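Local coordinates for protein epidermin leader peptide processing serine protease EpiP (Staphylococcus aureus subsp. aureus, PDB 3QFH) that probably cleaves the leader peptide from the epidermin precursor, acting as a subtilisin-like serine endopeptidase, at residues 138-143 and 177-182; 189-194 and 374-379; 211-216 and 237-242; 286-291 and 300-305. All coordinates share one frame; numbering follows the deposited sequence.

Interaction 1 of 4, residues 138-143 and 177-182; sequences DDLKNN and HGTMVS
Leu140, in the loop 138-143, comes closest to the helical residues 177-182 at Ser182, with 7.6 Å between the CA atoms of Leu140 and Ser182, a gap spanned by the side chain of Leu140. Leu140 supplies the whole of the loop's share. With CG anti to the carbonyl carbon (chi1 -56°), its isobutyl group meets the helix, where the two methyls take different partners. CD2 rests against the backbone of Ser182, 3.8 Å from its carbonyl O, while CD1 reaches CG2 of Thr179 at 4.1 Å and lies 4.2 Å from CB of Ser182. The leucine thus straddles two positions about one helical turn apart. Both neighbours have their polar ends engaged away from it: Thr179 OG1 is hydrogen-bonded to Asp173, leaving the methyl for Leu140, and the buried Ser182 OG finds its acceptor within its own helix, Gly178 O at 2.8 Å. That carbonyl also accepts from Ser182 N, the two donors arriving from opposite faces of its plane. His177, at the start of the same helix, is hydrogen-bonded to Asp130 and Ser383, consistent with the catalytic triad of subtilases. Val133 touches both Leu140 and Ser182, Phe200 and Met202 pack on Ser182, and Ile128 lies against Val181 and Ser182, so the loop and the sheet strands 126-130 and 200-204 all pack on the helix.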
# COMPACT_ATOMS: atom_id res chain seq x y z
N ASP A 138 9.41 18.82 -8.70
CA ASP A 138 8.60 20.04 -8.90
C ASP A 138 7.07 19.84 -8.75
O ASP A 138 6.39 20.72 -8.25
CB ASP A 138 8.87 20.66 -10.28
CG ASP A 138 10.26 21.30 -10.39
OD1 ASP A 138 10.95 21.48 -9.37
OD2 ASP A 138 10.64 21.66 -11.53
N ASP A 139 6.56 18.69 -9.16
CA ASP A 139 5.13 18.41 -9.02
C ASP A 139 4.72 17.90 -7.63
O ASP A 139 3.53 17.84 -7.33
CB ASP A 139 4.68 17.39 -10.06
CG ASP A 139 4.82 17.90 -11.46
OD1 ASP A 139 5.20 19.08 -11.66
OD2 ASP A 139 4.51 17.14 -12.39
N LEU A 140 5.68 17.57 -6.78
CA LEU A 140 5.34 17.02 -5.46
C LEU A 140 5.77 17.86 -4.28
O LEU A 140 5.28 17.64 -3.19
CB LEU A 140 6.04 15.67 -5.26
CG LEU A 140 5.79 14.58 -6.31
CD1 LEU A 140 6.70 13.39 -5.99
CD2 LEU A 140 4.33 14.18 -6.30
N LYS A 141 6.69 18.80 -4.47
CA LYS A 141 7.26 19.52 -3.33
C LYS A 141 6.24 20.31 -2.51
O LYS A 141 6.38 20.38 -1.29
CB LYS A 141 8.44 20.41 -3.76
CG LYS A 141 8.08 21.54 -4.75
CD LYS A 141 9.34 22.24 -5.28
CE LYS A 141 8.99 23.34 -6.29
NZ LYS A 141 10.22 24.07 -6.77
N ASN A 142 5.23 20.89 -3.14
CA ASN A 142 4.28 21.67 -2.35
C ASN A 142 3.38 20.80 -1.46
O ASN A 142 2.95 21.25 -0.39
CB ASN A 142 3.43 22.58 -3.23
CG ASN A 142 2.68 23.62 -2.42
OD1 ASN A 142 1.46 23.76 -2.52
ND2 ASN A 142 3.40 24.31 -1.54
N ASN A 143 3.13 19.56 -1.87
CA ASN A 143 2.26 18.66 -1.12
C ASN A 143 2.99 17.76 -0.12
O ASN A 143 2.38 17.17 0.78
CB ASN A 143 1.37 17.87 -2.10
CG ASN A 143 0.32 18.78 -2.77
OD1 ASN A 143 0.02 19.88 -2.27
ND2 ASN A 143 -0.27 18.32 -3.87
N HIS A 177 9.88 3.67 -6.86
CA HIS A 177 8.48 3.30 -6.82
C HIS A 177 7.62 4.29 -6.03
O HIS A 177 6.54 4.67 -6.48
CB HIS A 177 8.35 1.91 -6.20
CG HIS A 177 6.98 1.33 -6.33
ND1 HIS A 177 6.07 1.35 -5.30
CD2 HIS A 177 6.37 0.72 -7.37
CE1 HIS A 177 4.95 0.77 -5.70
NE2 HIS A 177 5.11 0.38 -6.95
N GLY A 178 8.08 4.69 -4.84
CA GLY A 178 7.31 5.61 -3.99
C GLY A 178 7.04 6.93 -4.68
O GLY A 178 5.96 7.51 -4.53
N THR A 179 8.00 7.40 -5.46
CA THR A 179 7.82 8.64 -6.20
C THR A 179 6.70 8.52 -7.24
O THR A 179 5.94 9.46 -7.45
CB THR A 179 9.13 9.10 -6.85
OG1 THR A 179 10.10 9.34 -5.80
CG2 THR A 179 8.91 10.37 -7.65
N MET A 180 6.59 7.36 -7.87
CA MET A 180 5.56 7.12 -8.88
C MET A 180 4.18 7.09 -8.25
O MET A 180 3.21 7.62 -8.79
CB MET A 180 5.82 5.79 -9.59
CG MET A 180 7.17 5.70 -10.29
SD MET A 180 7.39 4.10 -11.06
CE MET A 180 9.16 4.01 -11.32
N VAL A 181 4.10 6.46 -7.08
CA VAL A 181 2.87 6.35 -6.35
C VAL A 181 2.43 7.73 -5.86
O VAL A 181 1.26 8.07 -5.98
CB VAL A 181 3.00 5.34 -5.15
CG1 VAL A 181 1.82 5.47 -4.21
CG2 VAL A 181 3.14 3.89 -5.68
N SER A 182 3.35 8.50 -5.32
CA SER A 182 3.02 9.83 -4.79
C SER A 182 2.46 10.76 -5.83
O SER A 182 1.62 11.62 -5.53
CB SER A 182 4.26 10.45 -4.18
OG SER A 182 4.76 9.62 -3.16

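Interaction 2 of 4, residues 189-194 and 374-379; sequences GKLIGV and GRYIYQ
Tyr376, at the start of strand 376-379, is the hub of this contact: of the loop 189-194, Lys190 packs mainly on its hydroxyl end and Leu191 on a ring carbon. With the tyrosine CG anti to the carbonyl carbon (chi1 -52°), the ring reaches the loop and brings its hydroxyl against the aliphatic part of Lys190. Lys190 crosses the tyrosine side chain at about a right angle: its CB lies 3.4 Å and its CD 3.6 Å from Tyr376 OH. Bends at chi3 and chi4 then curl the lysine chain round, bringing NZ to 4.0 Å from Tyr376 CE2 in an oblique approach. Leu191 CB stands 3.9 Å from Tyr376 CE1, again obliquely to the ring, a plain apolar touch. The phenol oxygen has its polar partner in Asp139, whose OD2 also accepts from Leu191 N, while Asp139 OD1 accepts from Lys190 N. One buried carboxylate therefore ties the tyrosine to the very loop that packs on it. Leu368, in the antiparallel neighbour strand 367-370, touches both Leu191 and Tyr376. The strands 367-370 and 376-379 form a two-stranded antiparallel hairpin ahead of helix 382-400, which carries Ser383 near its start, an order of elements found in the subtilisin-like fold.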
# COMPACT_ATOMS: atom_id res chain seq x y z
N GLY A 189 1.47 19.98 -10.75
CA GLY A 189 2.41 20.77 -11.57
C GLY A 189 2.11 20.47 -13.04
O GLY A 189 1.01 20.76 -13.50
N LYS A 190 3.07 19.87 -13.76
CA LYS A 190 2.84 19.49 -15.15
C LYS A 190 1.88 18.31 -15.13
O LYS A 190 0.93 18.27 -15.91
CB LYS A 190 4.15 19.18 -15.86
CG LYS A 190 5.07 20.42 -15.96
CD LYS A 190 6.49 20.12 -16.44
CE LYS A 190 6.56 19.91 -17.94
NZ LYS A 190 5.90 18.68 -18.38
N LEU A 191 2.13 17.38 -14.22
CA LEU A 191 1.25 16.24 -14.01
C LEU A 191 0.28 16.58 -12.85
O LEU A 191 0.65 17.31 -11.91
CB LEU A 191 2.08 15.03 -13.59
CG LEU A 191 1.41 13.68 -13.77
CD1 LEU A 191 1.63 13.27 -15.24
CD2 LEU A 191 2.01 12.63 -12.83
N ILE A 192 -0.95 16.06 -12.91
CA ILE A 192 -1.95 16.28 -11.85
C ILE A 192 -2.41 14.95 -11.24
O ILE A 192 -2.81 14.05 -11.95
CB ILE A 192 -3.21 16.98 -12.39
CG1 ILE A 192 -2.85 18.20 -13.25
CG2 ILE A 192 -4.12 17.33 -11.24
CD1 ILE A 192 -2.09 19.25 -12.54
N GLY A 193 -2.34 14.83 -9.92
CA GLY A 193 -2.82 13.64 -9.22
C GLY A 193 -4.31 13.73 -8.94
O GLY A 193 -4.99 14.68 -9.36
N VAL A 194 -4.84 12.76 -8.21
CA VAL A 194 -6.27 12.73 -7.91
C VAL A 194 -6.64 13.81 -6.91
O VAL A 194 -7.67 14.43 -7.04
CB VAL A 194 -6.72 11.32 -7.38
CG1 VAL A 194 -8.22 11.32 -6.97
CG2 VAL A 194 -6.46 10.28 -8.44
N GLY A 374 13.10 13.53 -11.25
CA GLY A 374 12.52 14.87 -11.32
C GLY A 374 11.66 15.08 -12.56
O GLY A 374 11.08 16.16 -12.75
N ARG A 375 11.57 14.04 -13.38
CA ARG A 375 10.81 14.08 -14.60
C ARG A 375 9.66 13.06 -14.54
O ARG A 375 9.01 12.91 -13.50
CB ARG A 375 11.73 13.91 -15.84
CG ARG A 375 12.86 14.94 -15.86
CD ARG A 375 13.70 14.96 -17.17
NE ARG A 375 14.35 13.69 -17.47
CZ ARG A 375 15.47 13.26 -16.90
NH1 ARG A 375 16.09 13.96 -15.97
NH2 ARG A 375 15.98 12.09 -17.27
N TYR A 376 9.40 12.37 -15.65
CA TYR A 376 8.25 11.48 -15.75
C TYR A 376 8.62 10.11 -16.31
O TYR A 376 9.66 9.94 -16.92
CB TYR A 376 7.14 12.17 -16.58
CG TYR A 376 6.90 13.54 -16.00
CD1 TYR A 376 6.09 13.70 -14.90
CD2 TYR A 376 7.58 14.67 -16.50
CE1 TYR A 376 5.92 14.93 -14.31
CE2 TYR A 376 7.43 15.91 -15.91
CZ TYR A 376 6.59 16.04 -14.83
OH TYR A 376 6.41 17.26 -14.22
N ILE A 377 7.75 9.14 -16.07
CA ILE A 377 7.95 7.79 -16.53
C ILE A 377 6.59 7.12 -16.75
O ILE A 377 5.59 7.47 -16.11
CB ILE A 377 8.78 6.98 -15.47
CG1 ILE A 377 9.14 5.58 -15.98
CG2 ILE A 377 8.01 6.85 -14.18
CD1 ILE A 377 10.06 4.78 -15.00
N TYR A 378 6.56 6.17 -17.68
CA TYR A 378 5.36 5.36 -17.98
C TYR A 378 5.50 3.99 -17.29
O TYR A 378 6.49 3.28 -17.50
CB TYR A 378 5.21 5.15 -19.50
CG TYR A 378 4.57 6.32 -20.21
CD1 TYR A 378 3.19 6.44 -20.25
CD2 TYR A 378 5.34 7.30 -20.84
CE1 TYR A 378 2.57 7.51 -20.87
CE2 TYR A 378 4.71 8.40 -21.49
CZ TYR A 378 3.33 8.48 -21.48
OH TYR A 378 2.67 9.50 -22.08
N GLN A 379 4.54 3.65 -16.43
CA GLN A 379 4.54 2.37 -15.72
C GLN A 379 3.14 1.78 -15.69
O GLN A 379 2.18 2.38 -16.17
CB GLN A 379 5.06 2.56 -14.30
CG GLN A 379 6.53 2.91 -14.22
CD GLN A 379 7.42 1.71 -14.32
OE1 GLN A 379 7.55 0.96 -13.36
NE2 GLN A 379 8.05 1.53 -15.47

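Interaction 3 of 4, residues 211-216 and 237-242; sequences TELLWV and SYIILD
Leu213, in the first turn of helix 213-225, makes every contact of this interface, meeting Ser237 and Ile239 of strand 237-241. The apolar part is a single methyl pair: Leu213 CD1 lies 3.9 Å from Ile239 CD1, the two side chains meeting at a slant. Ile239 reaches out with both torsions extended (chi1 -165°, chi2 171°), which leaves CD1 at the far end of the chain. The second kind of contact sets methyls against a hydroxyl. Leu213 CD1 and CD2 are each 3.7 Å from Ser237 OG, so the oxygen sits at the fork of the leucine, close to both branches. Ser237 OG is satisfied by a hydrogen bond to a group beyond the two segments, and its meeting with Leu213 is one of van der Waals type. Backbone bonds serve each element separately: Glu212 O, at the N-cap position, accepts from Trp215 N at 2.9 Å and from Val216 N at 3.3 Å, while the strand pairs with 302-306. Helix 213-225 lies between the parallel-sheet strands 200-204 and 230-233 in the chain, and the contact joins its first turn to the separate antiparallel pair 237-241 and 302-306. Glu256 touches Leu213 and Tyr257 touches Ile239, both from helix 254-269. With van der Waals contact as the link across the two segments, the interface depends on the fit of shapes.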
# COMPACT_ATOMS: atom_id res chain seq x y z
N THR A 211 12.08 -5.28 1.97
CA THR A 211 11.39 -4.71 3.12
C THR A 211 11.03 -5.87 4.06
O THR A 211 11.17 -7.04 3.69
CB THR A 211 10.12 -3.96 2.68
OG1 THR A 211 9.54 -3.26 3.79
CG2 THR A 211 9.09 -4.94 2.09
N GLU A 212 10.63 -5.54 5.28
CA GLU A 212 10.19 -6.53 6.26
C GLU A 212 8.73 -6.19 6.52
O GLU A 212 8.39 -5.00 6.61
CB GLU A 212 10.96 -6.40 7.58
CG GLU A 212 12.43 -6.82 7.59
CD GLU A 212 12.66 -8.32 7.78
OE1 GLU A 212 11.82 -9.13 7.37
OE2 GLU A 212 13.72 -8.69 8.34
N LEU A 213 7.87 -7.20 6.66
CA LEU A 213 6.46 -6.93 6.95
C LEU A 213 6.31 -6.21 8.29
O LEU A 213 5.38 -5.45 8.49
CB LEU A 213 5.59 -8.19 6.89
CG LEU A 213 5.34 -8.77 5.49
CD1 LEU A 213 4.50 -10.04 5.57
CD2 LEU A 213 4.66 -7.77 4.59
N LEU A 214 7.25 -6.45 9.21
CA LEU A 214 7.23 -5.75 10.48
C LEU A 214 7.46 -4.25 10.31
O LEU A 214 6.93 -3.47 11.09
CB LEU A 214 8.25 -6.32 11.44
CG LEU A 214 7.94 -7.74 11.95
CD1 LEU A 214 9.08 -8.22 12.85
CD2 LEU A 214 6.63 -7.78 12.69
N TRP A 215 8.25 -3.84 9.31
CA TRP A 215 8.49 -2.40 9.10
C TRP A 215 7.22 -1.78 8.56
O TRP A 215 6.82 -0.67 8.97
CB TRP A 215 9.64 -2.10 8.12
CG TRP A 215 10.96 -2.80 8.37
CD1 TRP A 215 11.37 -3.40 9.52
CD2 TRP A 215 12.08 -2.84 7.48
NE1 TRP A 215 12.65 -3.88 9.37
CE2 TRP A 215 13.12 -3.54 8.13
CE3 TRP A 215 12.30 -2.36 6.18
CZ2 TRP A 215 14.36 -3.79 7.53
CZ3 TRP A 215 13.53 -2.61 5.58
CH2 TRP A 215 14.55 -3.31 6.26
N VAL A 216 6.56 -2.51 7.67
CA VAL A 216 5.29 -2.06 7.10
C VAL A 216 4.25 -1.87 8.19
O VAL A 216 3.53 -0.87 8.20
CB VAL A 216 4.74 -3.05 6.06
CG1 VAL A 216 3.36 -2.59 5.56
CG2 VAL A 216 5.74 -3.21 4.87
N SER A 237 2.41 -9.16 -0.55
CA SER A 237 3.28 -10.26 -0.26
C SER A 237 2.42 -11.48 -0.08
O SER A 237 1.28 -11.39 0.38
CB SER A 237 4.08 -10.03 1.02
OG SER A 237 3.23 -10.14 2.14
N TYR A 238 2.96 -12.63 -0.44
CA TYR A 238 2.26 -13.86 -0.25
C TYR A 238 2.85 -14.43 1.01
O TYR A 238 4.07 -14.66 1.09
CB TYR A 238 2.42 -14.77 -1.45
CG TYR A 238 1.77 -14.19 -2.67
CD1 TYR A 238 0.41 -14.34 -2.89
CD2 TYR A 238 2.51 -13.45 -3.58
CE1 TYR A 238 -0.20 -13.80 -3.99
CE2 TYR A 238 1.90 -12.90 -4.70
CZ TYR A 238 0.54 -13.08 -4.90
OH TYR A 238 -0.08 -12.54 -6.00
N ILE A 239 2.00 -14.62 2.00
CA ILE A 239 2.42 -15.07 3.30
C ILE A 239 1.89 -16.46 3.59
O ILE A 239 0.78 -16.81 3.19
CB ILE A 239 1.94 -14.04 4.36
CG1 ILE A 239 2.66 -14.22 5.69
CG2 ILE A 239 0.42 -14.07 4.52
CD1 ILE A 239 2.37 -13.12 6.67
N ILE A 240 2.71 -17.26 4.27
CA ILE A 240 2.34 -18.61 4.67
C ILE A 240 1.88 -18.58 6.13
O ILE A 240 2.56 -18.01 6.99
CB ILE A 240 3.53 -19.61 4.54
CG1 ILE A 240 4.05 -19.65 3.10
CG2 ILE A 240 3.11 -20.99 4.99
CD1 ILE A 240 5.31 -20.46 2.91
N LEU A 241 0.71 -19.15 6.40
CA LEU A 241 0.21 -19.26 7.76
C LEU A 241 -0.48 -20.60 7.88
O LEU A 241 -1.08 -21.08 6.92
CB LEU A 241 -0.74 -18.13 8.15
CG LEU A 241 -2.11 -18.05 7.49
CD1 LEU A 241 -3.01 -17.10 8.25
CD2 LEU A 241 -1.95 -17.64 6.03
N ASP A 242 -0.40 -21.17 9.07
CA ASP A 242 -0.93 -22.50 9.31
C ASP A 242 -1.79 -22.55 10.58
O ASP A 242 -1.29 -22.80 11.67
CB ASP A 242 0.24 -23.45 9.43
CG ASP A 242 -0.17 -24.89 9.46
OD1 ASP A 242 0.73 -25.74 9.56
OD2 ASP A 242 -1.39 -25.17 9.37

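Interaction 4 of 4, residues 286-291 and 300-305; sequences NDKQKL and NGEVKD
Leu291 and Val303 hold the short helix 288-292 against strand 302-306, and their contact is apolar at the side chains but leans heavily on the backbone. Leu291 CB and Val303 CB are 4.3 Å apart. Beyond that, each residue reaches for the other's main chain: Leu291 CD1 comes to 3.4 Å from Val303 O, and Val303 CG1 to 3.7 Å from Leu291 O. This reciprocal packing follows from how near the backbones run, with 5.9 Å between the CA atoms of Leu291 and Val303. The valine's CG1 stands anti to its own N (chi1 174°), which directs that methyl at the leucine carbonyl. Charge plays a looser part at the solvent-exposed side. Lys288 CE lies 4.3 Å from Glu302 OE2, but the ammonium nitrogen Lys288 NZ is 5.8 Å from that oxygen, so any attraction would act at a distance. A capping bond closes the start of the helix: Asp287 OD1 accepts from Lys290 N at 3.1 Å, the N-H group meeting OD1 from above the carboxylate plane. Strand 302-306 pairs antiparallel with 237-241, whose Tyr238 packs on Leu291, Val303 and Asp305, while Ile283 from a preceding loop touches Leu291, so the helix sits beside a two-stranded ribbon.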
# COMPACT_ATOMS: atom_id res chain seq x y z
N ASN A 286 -9.18 -16.98 -4.86
CA ASN A 286 -9.95 -18.07 -4.26
C ASN A 286 -9.39 -19.42 -4.62
O ASN A 286 -9.73 -20.41 -4.00
CB ASN A 286 -11.40 -17.96 -4.65
CG ASN A 286 -12.05 -16.77 -4.04
OD1 ASN A 286 -12.05 -16.61 -2.83
ND2 ASN A 286 -12.60 -15.90 -4.87
N ASP A 287 -8.52 -19.45 -5.64
CA ASP A 287 -7.85 -20.69 -6.05
C ASP A 287 -6.63 -20.89 -5.17
O ASP A 287 -5.55 -20.35 -5.45
CB ASP A 287 -7.44 -20.60 -7.52
CG ASP A 287 -6.69 -21.85 -7.99
OD1 ASP A 287 -6.29 -22.68 -7.14
OD2 ASP A 287 -6.50 -21.99 -9.22
N LYS A 288 -6.80 -21.68 -4.11
CA LYS A 288 -5.73 -21.92 -3.14
C LYS A 288 -4.47 -22.53 -3.78
O LYS A 288 -3.35 -22.18 -3.39
CB LYS A 288 -6.21 -22.83 -2.00
CG LYS A 288 -7.51 -22.38 -1.27
CD LYS A 288 -7.88 -23.40 -0.16
CE LYS A 288 -9.30 -23.20 0.43
NZ LYS A 288 -10.40 -23.68 -0.48
N GLN A 289 -4.66 -23.41 -4.76
CA GLN A 289 -3.55 -24.08 -5.44
C GLN A 289 -2.64 -23.08 -6.13
O GLN A 289 -1.42 -23.13 -6.01
CB GLN A 289 -4.06 -25.08 -6.49
CG GLN A 289 -5.02 -26.13 -5.96
CD GLN A 289 -5.33 -27.20 -7.00
OE1 GLN A 289 -4.48 -27.56 -7.83
NE2 GLN A 289 -6.55 -27.74 -6.96
N LYS A 290 -3.25 -22.16 -6.86
CA LYS A 290 -2.50 -21.16 -7.59
C LYS A 290 -1.76 -20.21 -6.63
O LYS A 290 -0.70 -19.70 -6.98
CB LYS A 290 -3.41 -20.40 -8.54
CG LYS A 290 -2.67 -19.64 -9.62
CD LYS A 290 -3.60 -19.26 -10.76
CE LYS A 290 -4.10 -20.49 -11.52
NZ LYS A 290 -5.08 -20.15 -12.59
N LEU A 291 -2.32 -19.97 -5.44
CA LEU A 291 -1.64 -19.11 -4.46
C LEU A 291 -0.40 -19.79 -3.89
O LEU A 291 0.67 -19.20 -3.85
CB LEU A 291 -2.58 -18.69 -3.31
CG LEU A 291 -3.58 -17.56 -3.55
CD1 LEU A 291 -4.39 -17.30 -2.28
CD2 LEU A 291 -2.87 -16.30 -3.97
N ASN A 300 0.88 -27.89 4.68
CA ASN A 300 -0.57 -28.07 4.91
C ASN A 300 -1.23 -27.21 6.01
O ASN A 300 -1.71 -27.77 6.99
CB ASN A 300 -0.86 -29.55 5.23
CG ASN A 300 -0.88 -30.44 4.00
OD1 ASN A 300 -1.69 -30.23 3.09
ND2 ASN A 300 -0.04 -31.46 3.99
N GLY A 301 -1.25 -25.88 5.89
CA GLY A 301 -0.67 -25.14 4.78
C GLY A 301 -1.60 -24.22 4.01
O GLY A 301 -2.46 -24.69 3.28
N GLU A 302 -1.44 -22.91 4.17
CA GLU A 302 -2.21 -21.93 3.37
C GLU A 302 -1.41 -20.66 3.08
O GLU A 302 -0.71 -20.15 3.95
CB GLU A 302 -3.55 -21.53 4.01
CG GLU A 302 -4.67 -22.56 3.84
CD GLU A 302 -6.08 -21.95 3.97
OE1 GLU A 302 -6.22 -20.70 3.92
OE2 GLU A 302 -7.05 -22.73 4.10
N VAL A 303 -1.53 -20.18 1.85
CA VAL A 303 -0.87 -18.96 1.42
C VAL A 303 -1.91 -17.86 1.21
O VAL A 303 -2.97 -18.12 0.65
CB VAL A 303 -0.08 -19.19 0.13
CG1 VAL A 303 0.49 -17.90 -0.38
CG2 VAL A 303 1.02 -20.22 0.37
N LYS A 304 -1.61 -16.65 1.65
CA LYS A 304 -2.54 -15.52 1.49
C LYS A 304 -1.87 -14.30 0.90
O LYS A 304 -0.69 -14.04 1.16
CB LYS A 304 -3.19 -15.14 2.81
CG LYS A 304 -4.09 -16.21 3.41
CD LYS A 304 -5.07 -15.62 4.43
CE LYS A 304 -6.13 -14.74 3.75
NZ LYS A 304 -7.08 -14.12 4.71
N ASP A 305 -2.62 -13.55 0.10
CA ASP A 305 -2.14 -12.32 -0.50
C ASP A 305 -2.45 -11.23 0.53
O ASP A 305 -3.61 -10.94 0.77
CB ASP A 305 -2.88 -12.08 -1.83
CG ASP A 305 -2.40 -10.85 -2.58
OD1 ASP A 305 -1.38 -10.25 -2.19
OD2 ASP A 305 -3.06 -10.47 -3.59

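In the fold
Interactions 1 and 3 are buried, each carried by one leucine that packs on small or branched neighbours and meets serine or threonine whose hydroxyls are bonded to other groups. Interactions 2 and 4 are only partly buried, and lysines join their margins, one along a tyrosine and one loosely beside a glutamate. Interactions 1 and 2 adjoin, their centres about 8 Å apart, tied by a residue of loop 138-143 and by Met180 packing on Gln379. Interactions 3 and 4 share one antiparallel pair of strands, joined by backbone bonds between Ile239 and Lys304 and between Leu241 and Glu302. The two groups lie on opposite sides of the chain's centre.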